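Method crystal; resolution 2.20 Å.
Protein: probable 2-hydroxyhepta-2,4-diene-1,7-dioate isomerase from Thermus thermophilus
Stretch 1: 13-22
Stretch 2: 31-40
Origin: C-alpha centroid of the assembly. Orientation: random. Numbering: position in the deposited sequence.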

ATOM      1  N   VAL A  13     -15.905 -13.750 -16.730  1.00 29.61           N
ATOM      2  CA  VAL A  13     -17.118 -13.994 -15.967  1.00 31.66           C
ATOM      3  C   VAL A  13     -17.305 -15.504 -15.887  1.00 31.05           C
ATOM      4  O   VAL A  13     -17.016 -16.220 -16.843  1.00 29.20           O
ATOM      5  CB  VAL A  13     -18.343 -13.352 -16.657  1.00 32.40           C
ATOM      6  CG1 VAL A  13     -19.619 -13.781 -15.969  1.00 36.24           C
ATOM      7  CG2 VAL A  13     -18.219 -11.837 -16.601  1.00 35.18           C
ATOM      8  N   LEU A  14     -17.779 -15.984 -14.745  1.00 31.30           N
ATOM      9  CA  LEU A  14     -17.978 -17.410 -14.554  1.00 32.57           C
ATOM     10  C   LEU A  14     -19.413 -17.853 -14.823  1.00 33.93           C
ATOM     11  O   LEU A  14     -20.364 -17.268 -14.313  1.00 34.20           O
ATOM     12  CB  LEU A  14     -17.592 -17.805 -13.126  1.00 32.88           C
ATOM     13  CG  LEU A  14     -17.702 -19.297 -12.780  1.00 32.96           C
ATOM     14  CD1 LEU A  14     -16.602 -20.053 -13.503  1.00 31.67           C
ATOM     15  CD2 LEU A  14     -17.591 -19.507 -11.276  1.00 31.26           C
ATOM     16  N   GLU A  15     -19.561 -18.881 -15.644  1.00 35.09           N
ATOM     17  CA  GLU A  15     -20.880 -19.436 -15.939  1.00 37.28           C
ATOM     18  C   GLU A  15     -20.755 -20.950 -15.802  1.00 36.74           C
ATOM     19  O   GLU A  15     -20.266 -21.630 -16.703  1.00 35.66           O
ATOM     20  CB  GLU A  15     -21.336 -19.063 -17.352  1.00 38.29           C
ATOM     21  CG  GLU A  15     -21.661 -17.577 -17.548  1.00 40.19           C
ATOM     22  CD  GLU A  15     -22.729 -17.053 -16.590  1.00 43.53           C
ATOM     23  OE1 GLU A  15     -23.288 -17.841 -15.792  1.00 45.07           O
ATOM     24  OE2 GLU A  15     -23.016 -15.838 -16.636  1.00 45.04           O
ATOM     25  N   GLY A  16     -21.187 -21.466 -14.658  1.00 38.78           N
ATOM     26  CA  GLY A  16     -21.086 -22.894 -14.416  1.00 38.94           C
ATOM     27  C   GLY A  16     -19.619 -23.259 -14.298  1.00 39.14           C
ATOM     28  O   GLY A  16     -18.935 -22.811 -13.379  1.00 41.16           O
ATOM     29  N   GLU A  17     -19.124 -24.055 -15.237  1.00 38.28           N
ATOM     30  CA  GLU A  17     -17.725 -24.455 -15.223  1.00 40.04           C
ATOM     31  C   GLU A  17     -16.921 -23.727 -16.301  1.00 37.99           C
ATOM     32  O   GLU A  17     -15.746 -24.018 -16.502  1.00 37.30           O
ATOM     33  CB  GLU A  17     -17.606 -25.959 -15.450  1.00 42.98           C
ATOM     34  CG  GLU A  17     -18.155 -26.404 -16.785  1.00 49.02           C
ATOM     35  CD  GLU A  17     -17.470 -27.651 -17.300  1.00 56.56           C
ATOM     36  OE1 GLU A  17     -16.222 -27.630 -17.381  1.00 60.76           O
ATOM     37  OE2 GLU A  17     -18.168 -28.642 -17.627  1.00 57.43           O
ATOM     38  N   LEU A  18     -17.555 -22.785 -16.990  1.00 35.81           N
ATOM     39  CA  LEU A  18     -16.886 -22.041 -18.053  1.00 36.99           C
ATOM     40  C   LEU A  18     -16.512 -20.616 -17.680  1.00 34.23           C
ATOM     41  O   LEU A  18     -17.307 -19.890 -17.086  1.00 35.15           O
ATOM     42  CB  LEU A  18     -17.767 -21.984 -19.307  1.00 37.31           C
ATOM     43  CG  LEU A  18     -17.939 -23.250 -20.150  1.00 42.57           C
ATOM     44  CD1 LEU A  18     -19.027 -23.022 -21.194  1.00 42.39           C
ATOM     45  CD2 LEU A  18     -16.620 -23.607 -20.828  1.00 41.30           C
ATOM     46  N   VAL A  19     -15.292 -20.231 -18.036  1.00 31.75           N
ATOM     47  CA  VAL A  19     -14.802 -18.880 -17.806  1.00 28.96           C
ATOM     48  C   VAL A  19     -14.896 -18.167 -19.150  1.00 30.05           C
ATOM     49  O   VAL A  19     -14.261 -18.577 -20.121  1.00 29.18           O
ATOM     50  CB  VAL A  19     -13.329 -18.869 -17.358  1.00 29.36           C
ATOM     51  CG1 VAL A  19     -12.823 -17.432 -17.276  1.00 28.62           C
ATOM     52  CG2 VAL A  19     -13.188 -19.557 -16.007  1.00 29.00           C
ATOM     53  N   LEU A  20     -15.702 -17.114 -19.212  1.00 29.09           N
ATOM     54  CA  LEU A  20     -15.858 -16.361 -20.447  1.00 29.71           C
ATOM     55  C   LEU A  20     -15.059 -15.078 -20.283  1.00 29.51           C
ATOM     56  O   LEU A  20     -15.393 -14.236 -19.453  1.00 29.36           O
ATOM     57  CB  LEU A  20     -17.344 -16.071 -20.685  1.00 31.54           C
ATOM     58  CG  LEU A  20     -18.132 -17.387 -20.611  1.00 36.35           C
ATOM     59  CD1 LEU A  20     -19.610 -17.128 -20.423  1.00 38.53           C
ATOM     60  CD2 LEU A  20     -17.863 -18.198 -21.860  1.00 34.82           C
ATOM     61  N   GLU A  21     -13.993 -14.943 -21.065  1.00 27.98           N
ATOM     62  CA  GLU A  21     -13.128 -13.776 -20.972  1.00 29.84           C
ATOM     63  C   GLU A  21     -13.803 -12.471 -21.370  1.00 30.12           C
ATOM     64  O   GLU A  21     -14.627 -12.424 -22.290  1.00 29.12           O
ATOM     65  CB  GLU A  21     -11.866 -13.969 -21.820  1.00 30.46           C
ATOM     66  CG  GLU A  21     -10.928 -12.774 -21.754  1.00 33.91           C
ATOM     67  CD  GLU A  21      -9.733 -12.893 -22.678  1.00 37.62           C
ATOM     68  OE1 GLU A  21      -9.911 -13.238 -23.866  1.00 38.59           O
ATOM     69  OE2 GLU A  21      -8.610 -12.624 -22.217  1.00 41.69           O
ATOM     70  N   THR A  22     -13.432 -11.410 -20.662  1.00 30.19           N
ATOM     71  CA  THR A  22     -13.970 -10.082 -20.903  1.00 32.01           C
ATOM     72  C   THR A  22     -12.848  -9.055 -20.980  1.00 33.68           C
ATOM     73  O   THR A  22     -11.733  -9.293 -20.511  1.00 31.90           O
ATOM     74  CB  THR A  22     -14.926  -9.648 -19.781  1.00 30.68           C
ATOM     75  OG1 THR A  22     -14.251  -9.737 -18.518  1.00 30.78           O
ATOM     76  CG2 THR A  22     -16.172 -10.530 -19.763  1.00 31.43           C
ATOM     77  N   GLY A  31     -14.868 -13.202 -26.687  1.00 33.52           N
ATOM     78  CA  GLY A  31     -15.166 -14.333 -27.541  1.00 35.25           C
ATOM     79  C   GLY A  31     -14.357 -15.572 -27.180  1.00 36.13           C
ATOM     80  O   GLY A  31     -14.571 -16.639 -27.747  1.00 37.69           O
ATOM     81  N   ARG A  32     -13.416 -15.439 -26.252  1.00 36.87           N
ATOM     82  CA  ARG A  32     -12.621 -16.589 -25.824  1.00 37.04           C
ATOM     83  C   ARG A  32     -13.272 -17.184 -24.576  1.00 35.48           C
ATOM     84  O   ARG A  32     -13.815 -16.458 -23.748  1.00 34.14           O
ATOM     85  CB  ARG A  32     -11.191 -16.181 -25.450  1.00 39.69           C
ATOM     86  CG  ARG A  32     -10.368 -15.517 -26.534  1.00 46.41           C
ATOM     87  CD  ARG A  32      -8.933 -15.324 -26.033  1.00 50.80           C
ATOM     88  NE  ARG A  32      -8.139 -14.467 -26.910  1.00 56.46           N
ATOM     89  CZ  ARG A  32      -8.288 -13.147 -27.018  1.00 57.90           C
ATOM     90  NH1 ARG A  32      -9.203 -12.512 -26.296  1.00 56.52           N
ATOM     91  NH2 ARG A  32      -7.528 -12.461 -27.862  1.00 59.19           N
ATOM     92  N   ARG A  33     -13.211 -18.501 -24.436  1.00 33.35           N
ATOM     93  CA  ARG A  33     -13.769 -19.160 -23.263  1.00 34.12           C
ATOM     94  C   ARG A  33     -12.779 -20.229 -22.816  1.00 33.25           C
ATOM     95  O   ARG A  33     -12.020 -20.746 -23.629  1.00 32.79           O
ATOM     96  CB  ARG A  33     -15.122 -19.798 -23.588  1.00 34.12           C
ATOM     97  CG  ARG A  33     -15.059 -20.939 -24.597  1.00 40.31           C
ATOM     98  CD  ARG A  33     -16.451 -21.508 -24.841  1.00 43.88           C
ATOM     99  NE  ARG A  33     -16.448 -22.682 -25.713  1.00 45.82           N
ATOM    100  CZ  ARG A  33     -16.228 -22.654 -27.027  1.00 44.92           C
ATOM    101  NH1 ARG A  33     -15.990 -21.507 -27.648  1.00 43.50           N
ATOM    102  NH2 ARG A  33     -16.247 -23.785 -27.723  1.00 43.61           N
ATOM    103  N   TYR A  34     -12.780 -20.545 -21.528  1.00 31.45           N
ATOM    104  CA  TYR A  34     -11.879 -21.554 -20.988  1.00 31.77           C
ATOM    105  C   TYR A  34     -12.633 -22.382 -19.965  1.00 32.03           C
ATOM    106  O   TYR A  34     -13.637 -21.929 -19.423  1.00 33.72           O
ATOM    107  CB  TYR A  34     -10.701 -20.905 -20.256  1.00 30.58           C
ATOM    108  CG  TYR A  34      -9.928 -19.854 -21.018  1.00 33.80           C
ATOM    109  CD1 TYR A  34     -10.481 -18.599 -21.283  1.00 33.47           C
ATOM    110  CD2 TYR A  34      -8.620 -20.101 -21.438  1.00 33.92           C
ATOM    111  CE1 TYR A  34      -9.746 -17.613 -21.945  1.00 34.46           C
ATOM    112  CE2 TYR A  34      -7.877 -19.124 -22.098  1.00 35.80           C
ATOM    113  CZ  TYR A  34      -8.444 -17.883 -22.349  1.00 36.33           C
ATOM    114  OH  TYR A  34      -7.702 -16.920 -22.995  1.00 37.61           O
ATOM    115  N   ASP A  35     -12.158 -23.594 -19.696  1.00 31.88           N
ATOM    116  CA  ASP A  35     -12.780 -24.411 -18.660  1.00 32.45           C
ATOM    117  C   ASP A  35     -12.139 -23.913 -17.370  1.00 30.73           C
ATOM    118  O   ASP A  35     -10.942 -23.640 -17.337  1.00 28.82           O
ATOM    119  CB  ASP A  35     -12.460 -25.904 -18.834  1.00 37.35           C
ATOM    120  CG  ASP A  35     -13.235 -26.540 -19.973  1.00 42.77           C
ATOM    121  OD1 ASP A  35     -14.436 -26.227 -20.122  1.00 44.73           O
ATOM    122  OD2 ASP A  35     -12.649 -27.362 -20.712  1.00 46.61           O
ATOM    123  N   LEU A  36     -12.927 -23.792 -16.310  1.00 30.11           N
ATOM    124  CA  LEU A  36     -12.392 -23.322 -15.045  1.00 31.11           C
ATOM    125  C   LEU A  36     -11.180 -24.138 -14.594  1.00 32.35           C
ATOM    126  O   LEU A  36     -10.158 -23.579 -14.179  1.00 31.94           O
ATOM    127  CB  LEU A  36     -13.470 -23.384 -13.960  1.00 29.56           C
ATOM    128  CG  LEU A  36     -13.000 -22.915 -12.584  1.00 31.26           C
ATOM    129  CD1 LEU A  36     -12.461 -21.489 -12.675  1.00 30.30           C
ATOM    130  CD2 LEU A  36     -14.151 -22.992 -11.600  1.00 31.47           C
ATOM    131  N   ALA A  37     -11.299 -25.460 -14.681  1.00 31.38           N
ATOM    132  CA  ALA A  37     -10.233 -26.359 -14.253  1.00 32.74           C
ATOM    133  C   ALA A  37      -8.915 -26.143 -14.990  1.00 32.49           C
ATOM    134  O   ALA A  37      -7.860 -26.528 -14.498  1.00 33.52           O
ATOM    135  CB  ALA A  37     -10.690 -27.828 -14.409  1.00 31.66           C
ATOM    136  N   SER A  38      -8.974 -25.515 -16.157  1.00 33.33           N
ATOM    137  CA  SER A  38      -7.775 -25.283 -16.954  1.00 35.52           C
ATOM    138  C   SER A  38      -7.071 -23.942 -16.739  1.00 35.30           C
ATOM    139  O   SER A  38      -5.980 -23.730 -17.272  1.00 35.69           O
ATOM    140  CB  SER A  38      -8.111 -25.420 -18.444  1.00 38.62           C
ATOM    141  OG  SER A  38      -8.705 -26.677 -18.719  1.00 45.05           O
ATOM    142  N   VAL A  39      -7.674 -23.029 -15.986  1.00 32.60           N
ATOM    143  CA  VAL A  39      -7.026 -21.737 -15.779  1.00 30.60           C
ATOM    144  C   VAL A  39      -6.379 -21.609 -14.413  1.00 30.10           C
ATOM    145  O   VAL A  39      -6.666 -22.380 -13.505  1.00 30.13           O
ATOM    146  CB  VAL A  39      -8.023 -20.557 -15.951  1.00 31.33           C
ATOM    147  CG1 VAL A  39      -8.770 -20.699 -17.263  1.00 29.27           C
ATOM    148  CG2 VAL A  39      -9.000 -20.509 -14.776  1.00 28.51           C
ATOM    149  N   THR A  40      -5.483 -20.638 -14.281  1.00 32.09           N
ATOM    150  CA  THR A  40      -4.833 -20.379 -13.006  1.00 31.30           C
ATOM    151  C   THR A  40      -5.562 -19.188 -12.381  1.00 31.20           C
ATOM    152  O   THR A  40      -5.451 -18.057 -12.860  1.00 31.43           O
ATOM    153  CB  THR A  40      -3.350 -20.017 -13.186  1.00 33.11           C
ATOM    154  OG1 THR A  40      -2.649 -21.139 -13.743  1.00 36.31           O
ATOM    155  CG2 THR A  40      -2.730 -19.646 -11.845  1.00 32.21           C
TER
HETATM  156  O   HOH W   1     -13.889 -26.778 -15.418  1.00 38.24           O
HETATM  157  O   HOH W   2     -15.577 -14.084 -23.968  1.00 27.73           O

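Two antiparallel strands, 18-22 and 32-35, pair here, and Glu 21 and Val 19 cover the most surface. Val 19 sits at the hydrogen-bonded pair with Tyr 34: Val 19 N donates to Tyr 34 O at 2.7 Å, and Tyr 34 N returns a bond to Val 19 O at 2.8 Å. Its branched side chain, chi1 t, suits an extended backbone and is buried on the face it shares with Tyr 34. There Val 19 CG2 meets Leu 36 CD1 at 3.9 Å and Val 39 CG2 at 4.5 Å, so residues beyond the end of strand 32-35 add to the packing round the valine.

The ladder continues both ways. Leu 36 N donates to Glu 17 O (2.8 Å) as the second stretch enters its 3-10 segment, and Glu 21 N donates to Arg 32 O (3.1 Å).

Glu 21 extends through two t rotamers, carrying OE1 to a salt bridge with Arg 32 NH1 at 2.6 Å. Glu 21 is buried, and the salt bridge helps satisfy its carboxylate, whose OE2 is hydrogen-bonded elsewhere in the structure. Its aliphatic part is used too: Glu 21 CB lies 4.2 Å from Tyr 34 CE1, at the ring edge. Water 2 bridges Glu 21 O, Gly 31 N and Arg 32 O.

On the other face, Leu 20 CD2 packs 3.6 Å from Arg 33 CB, so the carbon at the base of the arginine meets the leucine while its guanidinium lies farther off.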